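Local coordinates for protein ribosomal silencing factor RsfS (Chromobacterium violaceum, PDB 2ID1) that probably acts as a ribosomal silencing factor, binding ribosomal protein uL14 and keeping the 30S and 50S subunits apart to repress translation, at residues L25-T31 with L103-Q107; V48-A52 with H88-P92. One frame throughout, in Å; residues are numbered along the deposited sequence.

Contact 1 of 2, residues L25-T31 with L103-Q107; sequences LDTSKLT and LWGGQ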
loop_
_atom_site.group_PDB
_atom_site.type_symbol
_atom_site.label_atom_id
_atom_site.label_comp_id
_atom_site.label_asym_id
_atom_site.label_seq_id
_atom_site.Cartn_x
_atom_site.Cartn_y
_atom_site.Cartn_z
ATOM N N LEU A 25 -5.555 6.870 -3.927
ATOM C CA LEU A 25 -6.521 6.925 -5.030
ATOM C C LEU A 25 -7.951 6.738 -4.543
ATOM O O LEU A 25 -8.211 5.960 -3.628
ATOM C CB LEU A 25 -6.214 5.864 -6.087
ATOM C CG LEU A 25 -4.960 6.094 -6.932
ATOM C CD1 LEU A 25 -4.796 4.939 -7.905
ATOM C CD2 LEU A 25 -5.061 7.417 -7.683
ATOM N N ASP A 26 -8.874 7.451 -5.174
ATOM C CA ASP A 26 -10.281 7.381 -4.817
ATOM C C ASP A 26 -11.020 6.385 -5.702
ATOM O O ASP A 26 -11.578 6.754 -6.728
ATOM C CB ASP A 26 -10.906 8.760 -4.977
ATOM C CG ASP A 26 -12.292 8.841 -4.389
ATOM O OD1 ASP A 26 -12.934 9.896 -4.567
ATOM O OD2 ASP A 26 -12.735 7.861 -3.748
ATOM N N THR A 27 -11.038 5.124 -5.299
ATOM C CA THR A 27 -11.692 4.093 -6.089
ATOM C C THR A 27 -13.203 4.092 -5.944
ATOM O O THR A 27 -13.900 3.240 -6.514
ATOM C CB THR A 27 -11.175 2.722 -5.699
ATOM O OG1 THR A 27 -11.384 2.526 -4.299
ATOM C CG2 THR A 27 -9.702 2.615 -6.009
ATOM N N SER A 28 -13.698 5.050 -5.168
ATOM C CA SER A 28 -15.130 5.213 -4.892
ATOM C C SER A 28 -16.053 4.897 -6.062
ATOM O O SER A 28 -16.943 4.066 -5.942
ATOM C CB SER A 28 -15.394 6.640 -4.420
ATOM O OG SER A 28 -14.884 7.571 -5.361
ATOM N N LYS A 29 -15.845 5.560 -7.190
ATOM C CA LYS A 29 -16.693 5.332 -8.348
ATOM C C LYS A 29 -16.156 4.270 -9.301
ATOM O O LYS A 29 -16.557 4.227 -10.461
ATOM C CB LYS A 29 -16.900 6.644 -9.095
ATOM C CG LYS A 29 -17.262 7.766 -8.152
ATOM C CD LYS A 29 -17.470 9.089 -8.844
ATOM C CE LYS A 29 -17.332 10.209 -7.817
ATOM N NZ LYS A 29 -18.109 9.931 -6.567
ATOM N N LEU A 30 -15.262 3.405 -8.825
ATOM C CA LEU A 30 -14.722 2.358 -9.689
ATOM C C LEU A 30 -15.084 0.964 -9.215
ATOM O O LEU A 30 -15.120 0.028 -10.007
ATOM C CB LEU A 30 -13.208 2.485 -9.804
ATOM C CG LEU A 30 -12.698 3.723 -10.542
ATOM C CD1 LEU A 30 -13.302 3.775 -11.929
ATOM C CD2 LEU A 30 -13.052 4.969 -9.749
ATOM N N THR A 31 -15.339 0.828 -7.918
ATOM C CA THR A 31 -15.739 -0.454 -7.330
ATOM C C THR A 31 -16.405 -0.261 -5.992
ATOM O O THR A 31 -16.369 0.820 -5.397
ATOM C CB THR A 31 -14.556 -1.420 -7.087
ATOM O OG1 THR A 31 -13.369 -0.665 -6.807
ATOM C CG2 THR A 31 -14.356 -2.331 -8.282
ATOM N N LEU A 103 -4.659 1.132 -13.178
ATOM C CA LEU A 103 -5.993 0.565 -13.176
ATOM C C LEU A 103 -6.983 1.557 -12.582
ATOM O O LEU A 103 -8.021 1.867 -13.165
ATOM C CB LEU A 103 -5.989 -0.716 -12.350
ATOM C CG LEU A 103 -6.885 -1.849 -12.815
ATOM C CD1 LEU A 103 -6.665 -3.044 -11.918
ATOM C CD2 LEU A 103 -8.313 -1.405 -12.789
ATOM N N TRP A 104 -6.656 2.074 -11.414
ATOM C CA TRP A 104 -7.562 3.002 -10.799
ATOM C C TRP A 104 -7.282 4.431 -11.233
ATOM O O TRP A 104 -7.438 5.366 -10.454
ATOM C CB TRP A 104 -7.481 2.834 -9.289
ATOM C CG TRP A 104 -7.599 1.396 -8.888
ATOM C CD1 TRP A 104 -6.590 0.570 -8.486
ATOM C CD2 TRP A 104 -8.795 0.607 -8.848
ATOM N NE1 TRP A 104 -7.081 -0.685 -8.196
ATOM C CE2 TRP A 104 -8.430 -0.690 -8.414
ATOM C CE3 TRP A 104 -10.140 0.865 -9.152
ATOM C CZ2 TRP A 104 -9.367 -1.719 -8.251
ATOM C CZ3 TRP A 104 -11.071 -0.154 -8.994
ATOM C CH2 TRP A 104 -10.679 -1.433 -8.553
ATOM N N GLY A 105 -6.878 4.602 -12.490
ATOM C CA GLY A 105 -6.590 5.935 -13.001
ATOM C C GLY A 105 -5.541 6.654 -12.171
ATOM O O GLY A 105 -5.802 7.701 -11.573
ATOM N N GLY A 106 -4.347 6.075 -12.120
ATOM C CA GLY A 106 -3.258 6.682 -11.379
ATOM C C GLY A 106 -1.981 6.443 -12.155
ATOM O O GLY A 106 -1.862 5.432 -12.851
ATOM N N GLN A 107 -1.027 7.364 -12.073
ATOM C CA GLN A 107 0.227 7.158 -12.792
ATOM C C GLN A 107 1.256 6.655 -11.795
ATOM O O GLN A 107 1.390 7.207 -10.699
ATOM C CB GLN A 107 0.704 8.466 -13.447
ATOM C CG GLN A 107 1.019 9.575 -12.454
ATOM C CD GLN A 107 1.323 10.906 -13.135
ATOM O OE1 GLN A 107 1.854 11.835 -12.507
ATOM N NE2 GLN A 107 0.981 11.007 -14.422
#
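Trp104 reaches Thr27 because its CG stands anti to its own carbonyl carbon (chi1 -49°), which swings the indole out from the loop toward residues 25-31. Thr27 meets it with CG2, also turned anti to its carbonyl carbon, while OG1 is at chi1 57°. Thr27 CG2 comes obliquely above the ring plane, toward the rim, 3.6 Å from Trp104 CD2. Leu103 CB lies on the other side of the ring plane, so the ring has aliphatic carbon on both sides. The benzo edge is met in plane by Leu30 CB, 3.5 Å from Trp104 CZ3, and by Thr31 CG2, 3.8 Å from Trp104 CH2. Leu25 works nearer the backbone. Leu25 CD1 is 3.7 Å from Trp104 CB, and Leu25 CD2 is 4.2 Å from Gly106 CA. The contact is apolar, with no hydrogen bond between the segments.

A tight turn presents Thr27, Leu30 and Thr31 to one ring. Thr27 O accepts from both Leu30 N (2.7 Å) and Thr31 N. Thr27 OG1 is hydrogen-bonded to Phe34 O, which ties its polar branch to the chain leading into strand 36-41. Asp26 turns away from the indole. Asp26 OD2 takes Ser28 OG at 2.7 Å and Ser28 N at 3.3 Å from the same face of the carboxylate, well above its plane. Arg36 NH2 forms a salt bridge to the same oxygen, which would be expected to offset the negative charge of the carboxylate.

Trp104 also touches Met37, on the strand that pairs with Leu25. Structurally this is an Asx turn at the end of edge strand 22-26, packed at the surface of an alpha-beta domain against a tryptophan from the loop after helix 100-103.

Contact 2 of 2, residues V48-A52 with H88-P92; sequences VKALA and HVMLP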
loop_
_atom_site.group_PDB
_atom_site.type_symbol
_atom_site.label_atom_id
_atom_site.label_comp_id
_atom_site.label_asym_id
_atom_site.label_seq_id
_atom_site.Cartn_x
_atom_site.Cartn_y
_atom_site.Cartn_z
ATOM N N VAL A 48 9.656 -2.961 3.318
ATOM C CA VAL A 48 8.319 -3.236 2.882
ATOM C C VAL A 48 7.499 -3.866 3.985
ATOM O O VAL A 48 6.371 -3.458 4.235
ATOM C CB VAL A 48 8.333 -4.175 1.708
ATOM C CG1 VAL A 48 6.908 -4.515 1.302
ATOM C CG2 VAL A 48 9.076 -3.518 0.566
ATOM N N LYS A 49 8.070 -4.876 4.630
ATOM C CA LYS A 49 7.401 -5.572 5.707
ATOM C C LYS A 49 7.207 -4.668 6.913
ATOM O O LYS A 49 6.233 -4.817 7.649
ATOM C CB LYS A 49 8.199 -6.815 6.084
ATOM C CG LYS A 49 8.082 -7.932 5.051
ATOM C CD LYS A 49 9.261 -8.920 5.094
ATOM C CE LYS A 49 9.247 -9.806 6.330
ATOM N NZ LYS A 49 10.475 -10.644 6.322
ATOM N N ALA A 50 8.127 -3.728 7.113
ATOM C CA ALA A 50 8.033 -2.787 8.229
ATOM C C ALA A 50 6.905 -1.795 7.955
ATOM O O ALA A 50 6.148 -1.436 8.849
ATOM C CB ALA A 50 9.355 -2.045 8.405
ATOM N N LEU A 51 6.810 -1.349 6.709
ATOM C CA LEU A 51 5.763 -0.422 6.313
ATOM C C LEU A 51 4.425 -1.152 6.489
ATOM O O LEU A 51 3.471 -0.591 7.031
ATOM C CB LEU A 51 5.956 0.015 4.851
ATOM C CG LEU A 51 7.163 0.907 4.504
ATOM C CD1 LEU A 51 7.443 0.839 3.017
ATOM C CD2 LEU A 51 6.905 2.346 4.946
ATOM N N ALA A 52 4.368 -2.409 6.045
ATOM C CA ALA A 52 3.164 -3.214 6.173
ATOM C C ALA A 52 2.823 -3.378 7.652
ATOM O O ALA A 52 1.669 -3.243 8.040
ATOM C CB ALA A 52 3.366 -4.564 5.539
ATOM N N HIS A 88 -1.372 -0.845 -0.142
ATOM C CA HIS A 88 -0.456 -1.659 -0.926
ATOM C C HIS A 88 0.969 -1.172 -0.706
ATOM O O HIS A 88 1.291 -0.019 -1.005
ATOM C CB HIS A 88 -0.750 -1.566 -2.413
ATOM C CG HIS A 88 -1.898 -2.406 -2.859
ATOM N ND1 HIS A 88 -3.207 -2.016 -2.710
ATOM C CD2 HIS A 88 -1.930 -3.621 -3.457
ATOM C CE1 HIS A 88 -4.001 -2.953 -3.198
ATOM N NE2 HIS A 88 -3.250 -3.938 -3.657
ATOM N N VAL A 89 1.815 -2.051 -0.175
ATOM C CA VAL A 89 3.219 -1.736 0.053
ATOM C C VAL A 89 3.968 -2.697 -0.852
ATOM O O VAL A 89 3.809 -3.911 -0.731
ATOM C CB VAL A 89 3.609 -1.984 1.499
ATOM C CG1 VAL A 89 5.036 -1.556 1.725
ATOM C CG2 VAL A 89 2.674 -1.230 2.413
HETATM N N MSE A 90 4.763 -2.164 -1.774
HETATM C CA MSE A 90 5.485 -3.029 -2.695
HETATM C C MSE A 90 6.854 -2.511 -3.133
HETATM O O MSE A 90 7.133 -1.317 -3.058
HETATM C CB MSE A 90 4.598 -3.303 -3.901
HETATM C CG MSE A 90 3.830 -2.085 -4.402
HETATM SE SE MSE A 90 2.463 -2.506 -5.768
HETATM C CE MSE A 90 1.022 -1.393 -5.083
ATOM N N LEU A 91 7.727 -3.423 -3.554
ATOM C CA LEU A 91 9.062 -3.051 -4.020
ATOM C C LEU A 91 8.958 -2.253 -5.307
ATOM O O LEU A 91 8.082 -2.508 -6.135
ATOM C CB LEU A 91 9.880 -4.289 -4.298
ATOM C CG LEU A 91 10.378 -5.045 -3.081
ATOM C CD1 LEU A 91 10.683 -6.472 -3.471
ATOM C CD2 LEU A 91 11.601 -4.352 -2.532
ATOM N N PRO A 92 9.885 -1.311 -5.521
ATOM C CA PRO A 92 9.892 -0.464 -6.720
ATOM C C PRO A 92 9.704 -1.234 -8.033
ATOM O O PRO A 92 8.848 -0.874 -8.858
ATOM C CB PRO A 92 11.247 0.238 -6.640
ATOM C CG PRO A 92 12.097 -0.757 -5.902
ATOM C CD PRO A 92 11.174 -1.220 -4.815
#
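Helix-on-sheet packing of an alpha-beta domain brings Val48 and Val89 together. The axes of helix segment 48-52 and strand segment 88-90 run nearly antiparallel, at 165°, and approach to 7.9 Å. Val89 points from the strand into the helix and supplies most of the strand's contact. Its CG1, anti to the backbone N (chi1 -176°), meets three helix groups. Val89 CG1 is 3.5 Å from Val48 CG1. The carbonyl oxygen Val48 O is 3.4 Å from Val89 CG1. On the next turn, Leu51 CB is 3.6 Å from Val89 CG1. Leu51 CD1 lies at the same methyl, so CG1 of Val89 fits between residues one helical turn apart. The two valine side chains lie alongside and run opposite ways. The other branch, Val89 CG2, faces the backbone at Ala52. Val48 uses its second methyl further along: CG2 is 4.1 Å from CD2 of Leu91, and the two side chains are set nearly perpendicular. Leu91 is the N-cap residue of helix 92-98.

Val48 and Ala52 also touch Val78 of strand 77-82, so the helix spans two neighbouring strands. Met90, a selenomethionine, points away from the helix and meets Val39 and Ile100. Val48 O already accepts from Ala52 N at 2.9 Å, which satisfies this buried carbonyl. With no hydrogen bond between the segments, the contact probably rests on close aliphatic packing and exclusion of water.

How the contacts relate
Both contacts rest on the same four-stranded sheet, but at different depths. Contact 1 is a surface contact, its centre about 14 Å from the centre of the chain, at edge strand 22-26. Contact 2 is buried, its centre about 7 Å from the centre of the chain, at inner strand 85-90. Their centres are 20 Å apart and their nearest atoms about 6 Å apart, without touching. Strand 36-41 lies between the two strands: its Met37 touches both Trp104 of contact 1 and His88 of contact 2. Along the chain, contact 2 is nested inside the loop that contact 1 closes.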